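Local coordinates for protein Beta/alpha-amylase (Paenibacillus polymyxa, PDB 3VOC) that hydrolyses alpha-1,4-glucosidic linkages in polysaccharides, this piece being the beta-amylase catalytic domain that removes maltose units from non-reducing chain ends, at residues Y36-V42 with K73-S79; I151-L156 with F272-A278. One frame throughout, in Å; residues are numbered along the deposited sequence.

Contact 1 (Y36-V42 with K73-S79)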
loop_
_atom_site.group_PDB
_atom_site.type_symbol
_atom_site.label_atom_id
_atom_site.label_comp_id
_atom_site.label_asym_id
_atom_site.label_seq_id
_atom_site.Cartn_x
_atom_site.Cartn_y
_atom_site.Cartn_z
ATOM N N TYR A 36 21.273 -4.960 2.607
ATOM C CA TYR A 36 20.872 -6.359 2.559
ATOM C C TYR A 36 20.161 -6.743 1.271
ATOM O O TYR A 36 20.518 -7.748 0.625
ATOM C CB TYR A 36 19.958 -6.680 3.748
ATOM C CG TYR A 36 19.449 -8.111 3.807
ATOM C CD1 TYR A 36 20.313 -9.184 4.081
ATOM C CD2 TYR A 36 18.093 -8.383 3.621
ATOM C CE1 TYR A 36 19.822 -10.512 4.150
ATOM C CE2 TYR A 36 17.597 -9.676 3.700
ATOM C CZ TYR A 36 18.454 -10.729 3.967
ATOM O OH TYR A 36 17.910 -11.982 4.028
ATOM N N ALA A 37 19.128 -5.966 0.927
ATOM C CA ALA A 37 18.282 -6.284 -0.221
ATOM C C ALA A 37 17.874 -5.065 -1.021
ATOM O O ALA A 37 17.955 -3.927 -0.536
ATOM C CB ALA A 37 17.051 -7.046 0.221
ATOM N N ILE A 38 17.465 -5.313 -2.260
ATOM C CA ILE A 38 16.825 -4.308 -3.095
ATOM C C ILE A 38 15.341 -4.648 -3.192
ATOM O O ILE A 38 14.989 -5.794 -3.514
ATOM C CB ILE A 38 17.429 -4.263 -4.522
ATOM C CG1 ILE A 38 18.953 -3.988 -4.482
ATOM C CG2 ILE A 38 16.658 -3.262 -5.424
ATOM C CD1 ILE A 38 19.349 -2.616 -3.875
ATOM N N THR A 39 14.477 -3.677 -2.873
ATOM C CA THR A 39 13.022 -3.851 -3.089
ATOM C C THR A 39 12.608 -3.252 -4.450
ATOM O O THR A 39 13.144 -2.226 -4.889
ATOM C CB THR A 39 12.139 -3.276 -1.954
ATOM O OG1 THR A 39 12.097 -1.850 -2.066
ATOM C CG2 THR A 39 12.688 -3.666 -0.553
ATOM N N THR A 40 11.660 -3.911 -5.116
ATOM C CA THR A 40 11.421 -3.627 -6.531
ATOM C C THR A 40 9.943 -3.738 -6.864
ATOM O O THR A 40 9.350 -4.796 -6.676
ATOM C CB THR A 40 12.172 -4.644 -7.425
ATOM O OG1 THR A 40 13.574 -4.609 -7.130
ATOM C CG2 THR A 40 11.939 -4.348 -8.931
ATOM N N ASP A 41 9.353 -2.654 -7.370
ATOM C CA ASP A 41 8.050 -2.755 -8.008
ATOM C C ASP A 41 8.139 -3.674 -9.224
ATOM O O ASP A 41 8.864 -3.377 -10.181
ATOM C CB ASP A 41 7.529 -1.394 -8.449
ATOM C CG ASP A 41 6.826 -0.650 -7.330
ATOM O OD1 ASP A 41 5.939 -1.225 -6.672
ATOM O OD2 ASP A 41 7.154 0.523 -7.125
ATOM N N VAL A 42 7.434 -4.799 -9.155
ATOM C CA VAL A 42 7.312 -5.726 -10.300
ATOM C C VAL A 42 5.969 -5.385 -10.920
ATOM O O VAL A 42 4.908 -5.863 -10.474
ATOM C CB VAL A 42 7.458 -7.206 -9.862
ATOM C CG1 VAL A 42 7.380 -8.167 -11.051
ATOM C CG2 VAL A 42 8.794 -7.405 -9.104
ATOM N N LYS A 73 20.274 -9.507 -1.767
ATOM C CA LYS A 73 18.957 -10.138 -1.825
ATOM C C LYS A 73 17.992 -9.304 -2.657
ATOM O O LYS A 73 18.206 -8.101 -2.864
ATOM C CB LYS A 73 18.360 -10.337 -0.424
ATOM C CG LYS A 73 19.163 -11.234 0.493
ATOM C CD LYS A 73 19.758 -12.419 -0.221
ATOM C CE LYS A 73 20.560 -13.278 0.757
ATOM N NZ LYS A 73 19.622 -13.968 1.669
ATOM N N TRP A 74 16.932 -9.961 -3.134
ATOM C CA TRP A 74 15.897 -9.299 -3.943
ATOM C C TRP A 74 14.516 -9.436 -3.316
ATOM O O TRP A 74 14.065 -10.540 -3.057
ATOM C CB TRP A 74 15.855 -9.884 -5.355
ATOM C CG TRP A 74 15.024 -9.055 -6.333
ATOM C CD1 TRP A 74 15.103 -7.693 -6.540
ATOM C CD2 TRP A 74 14.014 -9.535 -7.238
ATOM N NE1 TRP A 74 14.205 -7.307 -7.513
ATOM C CE2 TRP A 74 13.532 -8.414 -7.963
ATOM C CE3 TRP A 74 13.478 -10.804 -7.515
ATOM C CZ2 TRP A 74 12.525 -8.525 -8.941
ATOM C CZ3 TRP A 74 12.478 -10.914 -8.497
ATOM C CH2 TRP A 74 12.010 -9.783 -9.187
ATOM N N VAL A 75 13.845 -8.312 -3.078
ATOM C CA VAL A 75 12.500 -8.348 -2.498
ATOM C C VAL A 75 11.514 -7.795 -3.508
ATOM O O VAL A 75 11.405 -6.574 -3.683
ATOM C CB VAL A 75 12.404 -7.592 -1.157
ATOM C CG1 VAL A 75 10.937 -7.572 -0.637
ATOM C CG2 VAL A 75 13.347 -8.229 -0.124
ATOM N N PRO A 76 10.805 -8.692 -4.206
ATOM C CA PRO A 76 9.858 -8.245 -5.216
ATOM C C PRO A 76 8.548 -7.765 -4.580
ATOM O O PRO A 76 8.085 -8.350 -3.597
ATOM C CB PRO A 76 9.620 -9.512 -6.033
ATOM C CG PRO A 76 9.725 -10.607 -5.001
ATOM C CD PRO A 76 10.839 -10.162 -4.087
ATOM N N ILE A 77 8.006 -6.674 -5.117
ATOM C CA ILE A 77 6.666 -6.228 -4.797
ATOM C C ILE A 77 5.850 -6.607 -6.028
ATOM O O ILE A 77 6.144 -6.147 -7.124
ATOM C CB ILE A 77 6.587 -4.689 -4.591
ATOM C CG1 ILE A 77 7.612 -4.233 -3.525
ATOM C CG2 ILE A 77 5.140 -4.279 -4.221
ATOM C CD1 ILE A 77 8.023 -2.715 -3.609
ATOM N N ILE A 78 4.846 -7.461 -5.857
ATOM C CA ILE A 78 3.977 -7.791 -6.991
ATOM C C ILE A 78 2.987 -6.623 -7.200
ATOM O O ILE A 78 1.938 -6.529 -6.554
ATOM C CB ILE A 78 3.274 -9.143 -6.817
ATOM C CG1 ILE A 78 4.284 -10.231 -6.403
ATOM C CG2 ILE A 78 2.514 -9.513 -8.121
ATOM C CD1 ILE A 78 5.500 -10.398 -7.364
ATOM N N SER A 79 3.360 -5.715 -8.087
ATOM C CA SER A 79 2.724 -4.396 -8.135
ATOM C C SER A 79 1.551 -4.360 -9.114
ATOM O O SER A 79 1.710 -3.974 -10.275
ATOM C CB SER A 79 3.763 -3.340 -8.493
ATOM O OG SER A 79 4.719 -3.277 -7.461
#
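V42 sets its CG2 methyl against two side chains of strand 73-79, meeting CB of P76 at 3.8 Å and CZ2 of W74 at 3.9 Å. Y60 and Y63 of helix 58-69 cover this apolar patch from outside the barrel. With CG anti to its backbone N (chi1 -168°), W74 swings its indole toward strand 37-42, where T40 crosses it at about a right angle. The W74 NE1 proton goes to T40 OG1, 2.8 Å away, through a bent bond tilted 23° from the ring plane. On the barrel's inner face, A37 CB touches V75 CG2, and T39 lies alongside V75, pointing the same way. Seven backbone hydrogen bonds, from K73 N to Y36 O through S79 N to V42 O, join the two parallel strands in continuous register. At the N-terminal end K73 CG lies over one face of the Y36 ring, 3.9 Å from the centroid, a CH-pi contact. At the C-terminal end S79 OG donates to D41 OD1 at 2.5 Å, on the anti side of the carboxylate. Since D41 is, by similarity, a substrate-binding residue, this bond is consistent with S79 acting as a second-shell group that limits the carboxylate's rotation.

Contact 2 (I151-L156 with F272-A278)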
loop_
_atom_site.group_PDB
_atom_site.type_symbol
_atom_site.label_atom_id
_atom_site.label_comp_id
_atom_site.label_asym_id
_atom_site.label_seq_id
_atom_site.Cartn_x
_atom_site.Cartn_y
_atom_site.Cartn_z
ATOM N N ILE A 151 15.567 -14.502 -2.576
ATOM C CA ILE A 151 14.322 -13.806 -2.206
ATOM C C ILE A 151 13.988 -14.105 -0.739
ATOM O O ILE A 151 13.568 -15.209 -0.408
ATOM C CB ILE A 151 13.153 -14.182 -3.151
ATOM C CG1 ILE A 151 13.462 -13.759 -4.591
ATOM C CG2 ILE A 151 11.825 -13.551 -2.672
ATOM C CD1 ILE A 151 12.444 -14.235 -5.612
ATOM N N PRO A 152 14.195 -13.123 0.152
ATOM C CA PRO A 152 13.974 -13.374 1.579
ATOM C C PRO A 152 12.572 -13.012 2.062
ATOM O O PRO A 152 12.211 -13.334 3.194
ATOM C CB PRO A 152 14.981 -12.438 2.240
ATOM C CG PRO A 152 15.034 -11.254 1.310
ATOM C CD PRO A 152 14.803 -11.799 -0.085
ATOM N N LYS A 153 11.799 -12.354 1.206
ATOM C CA LYS A 153 10.524 -11.762 1.592
ATOM C C LYS A 153 9.836 -11.329 0.310
ATOM O O LYS A 153 10.504 -10.977 -0.674
ATOM C CB LYS A 153 10.772 -10.564 2.523
ATOM C CG LYS A 153 9.521 -9.914 3.078
ATOM C CD LYS A 153 9.797 -9.298 4.438
ATOM C CE LYS A 153 8.491 -9.234 5.263
ATOM N NZ LYS A 153 8.716 -8.880 6.689
ATOM N N ILE A 154 8.509 -11.379 0.294
ATOM C CA ILE A 154 7.737 -10.917 -0.873
ATOM C C ILE A 154 6.667 -9.929 -0.424
ATOM O O ILE A 154 6.016 -10.172 0.591
ATOM C CB ILE A 154 7.057 -12.108 -1.612
ATOM C CG1 ILE A 154 8.128 -13.105 -2.102
ATOM C CG2 ILE A 154 6.186 -11.601 -2.778
ATOM C CD1 ILE A 154 7.600 -14.466 -2.596
ATOM N N TYR A 155 6.487 -8.833 -1.177
ATOM C CA TYR A 155 5.417 -7.873 -0.875
ATOM C C TYR A 155 4.251 -8.002 -1.846
ATOM O O TYR A 155 4.443 -8.314 -3.032
ATOM C CB TYR A 155 5.933 -6.411 -0.852
ATOM C CG TYR A 155 6.855 -6.100 0.331
ATOM C CD1 TYR A 155 6.577 -6.592 1.616
ATOM C CD2 TYR A 155 8.001 -5.314 0.170
ATOM C CE1 TYR A 155 7.436 -6.328 2.710
ATOM C CE2 TYR A 155 8.854 -5.032 1.253
ATOM C CZ TYR A 155 8.565 -5.538 2.522
ATOM O OH TYR A 155 9.411 -5.273 3.603
ATOM N N LEU A 156 3.042 -7.753 -1.337
ATOM C CA LEU A 156 1.858 -7.676 -2.179
ATOM C C LEU A 156 1.461 -6.219 -2.291
ATOM O O LEU A 156 1.782 -5.424 -1.393
ATOM C CB LEU A 156 0.707 -8.453 -1.549
ATOM C CG LEU A 156 1.008 -9.906 -1.192
ATOM C CD1 LEU A 156 -0.250 -10.555 -0.636
ATOM C CD2 LEU A 156 1.590 -10.701 -2.385
ATOM N N PHE A 272 8.726 -20.607 -2.106
ATOM C CA PHE A 272 9.657 -19.731 -1.406
ATOM C C PHE A 272 9.643 -19.956 0.101
ATOM O O PHE A 272 10.696 -20.032 0.718
ATOM C CB PHE A 272 9.343 -18.277 -1.743
ATOM C CG PHE A 272 9.403 -17.991 -3.217
ATOM C CD1 PHE A 272 8.236 -17.745 -3.938
ATOM C CD2 PHE A 272 10.625 -18.029 -3.891
ATOM C CE1 PHE A 272 8.290 -17.488 -5.309
ATOM C CE2 PHE A 272 10.691 -17.784 -5.262
ATOM C CZ PHE A 272 9.530 -17.510 -5.974
ATOM N N GLY A 273 8.451 -20.050 0.686
ATOM C CA GLY A 273 8.327 -20.253 2.130
ATOM C C GLY A 273 8.902 -19.089 2.922
ATOM O O GLY A 273 9.502 -19.281 3.984
ATOM N N VAL A 274 8.706 -17.874 2.424
ATOM C CA VAL A 274 9.208 -16.683 3.113
ATOM C C VAL A 274 8.035 -15.864 3.653
ATOM O O VAL A 274 6.888 -16.120 3.287
ATOM C CB VAL A 274 10.056 -15.806 2.165
ATOM C CG1 VAL A 274 11.375 -16.510 1.788
ATOM C CG2 VAL A 274 9.225 -15.402 0.918
ATOM N N ARG A 275 8.317 -14.899 4.530
ATOM C CA ARG A 275 7.287 -13.937 4.977
ATOM C C ARG A 275 6.732 -13.142 3.792
ATOM O O ARG A 275 7.484 -12.740 2.896
ATOM C CB ARG A 275 7.857 -12.938 6.004
ATOM C CG ARG A 275 8.342 -13.538 7.332
ATOM C CD ARG A 275 7.280 -14.418 7.980
ATOM N NE ARG A 275 6.061 -13.665 8.263
ATOM C CZ ARG A 275 4.902 -14.212 8.610
ATOM N NH1 ARG A 275 4.785 -15.530 8.711
ATOM N NH2 ARG A 275 3.838 -13.442 8.838
ATOM N N ILE A 276 5.420 -12.918 3.808
ATOM C CA ILE A 276 4.752 -12.109 2.802
ATOM C C ILE A 276 4.208 -10.882 3.528
ATOM O O ILE A 276 3.673 -10.986 4.647
ATOM C CB ILE A 276 3.596 -12.899 2.135
ATOM C CG1 ILE A 276 4.126 -14.220 1.556
ATOM C CG2 ILE A 276 2.887 -12.056 1.044
ATOM C CD1 ILE A 276 3.036 -15.248 1.205
ATOM N N GLY A 277 4.355 -9.719 2.899
ATOM C CA GLY A 277 3.881 -8.498 3.515
ATOM C C GLY A 277 2.988 -7.648 2.628
ATOM O O GLY A 277 2.898 -7.852 1.407
ATOM N N ALA A 278 2.347 -6.667 3.245
ATOM C CA ALA A 278 1.584 -5.663 2.515
ATOM C C ALA A 278 1.698 -4.355 3.292
ATOM O O ALA A 278 2.193 -4.340 4.426
ATOM C CB ALA A 278 0.115 -6.083 2.346
HETATM O O HOH W 1 10.946 -14.598 5.354
#
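The phenyl ring of F272 takes the CD1 methyls of I154 and I151 obliquely, with F272 CD1 3.6 Å from I154 CD1, while the Y155 ring receives the backbone of G277 in plane at its edge, CA lying 3.8 Å from Y155 CD1. F140 and F144 of helix 127-144 also pack on F272. The two segments belong to the fourth and fifth strands of the (beta/alpha)8, or TIM, barrel, adjacent and parallel. A CB on G277 would come within 3.0 Å of Y155 CD1, so the ring's placement depends on the missing side chain. Three backbone bonds tie the strands, I154 N to R275 O, G277 N to I154 O and L156 N to G277 O, the last being the shortest at 2.7 Å. On the outer face, L156 CG meets I276 CG2 at 3.6 Å, beneath A264 of helix 240-268. Replacing L156 by an alanine removes CG and both methyls and is likely to open a gap beside I276 CG2 and the helix. Inside the barrel, K153, its CG anti to the backbone N (chi1 -176°) and its chain extended beyond, passes its CE by R275 CB. Both cationic ends form salt bridges with D318 (K153 NZ to OD2, R275 NH2 to OD1); R275 NH2 has a second one with D316, and K153 NZ a hydrogen bond to N357 OD1. The backbone N of K153, by contrast, is buried with no hydrogen-bond partner in the model. Toward the N-terminal ends of the segments, V274 wedges its CB against P152 O, and CG2 reaches I154 CG1. The two segments are too far apart there for a direct bond, P152 O and R275 N being 4.4 Å apart; one water bridges them, donating to P152 O and accepting from R275 N, at 2.8 Å from each.

In the fold
Contacts 1 and 2 are consecutive parts of one barrel wall, their centres about 9 Å apart. Strands 73-79 and 153-156 are neighbours, so four consecutive strands run from 37-43 to 275-279. The seam between the contacts is closed by probable hydrogen bonds from Y155 N to P76 O (2.9 Å) and from I78 N to Y155 O (3.0 Å). Both contacts turn residues toward the catalytic pocket. The side chains of I77 in contact 1 and Y155 in contact 2 each lie about 4 Å from that of K279, a substrate-binding residue by similarity, and the Y155 side chain is about 5 Å from that of E359, the likely proton acceptor. The calcium ion sits outside, about 11 Å from the I78 side chain.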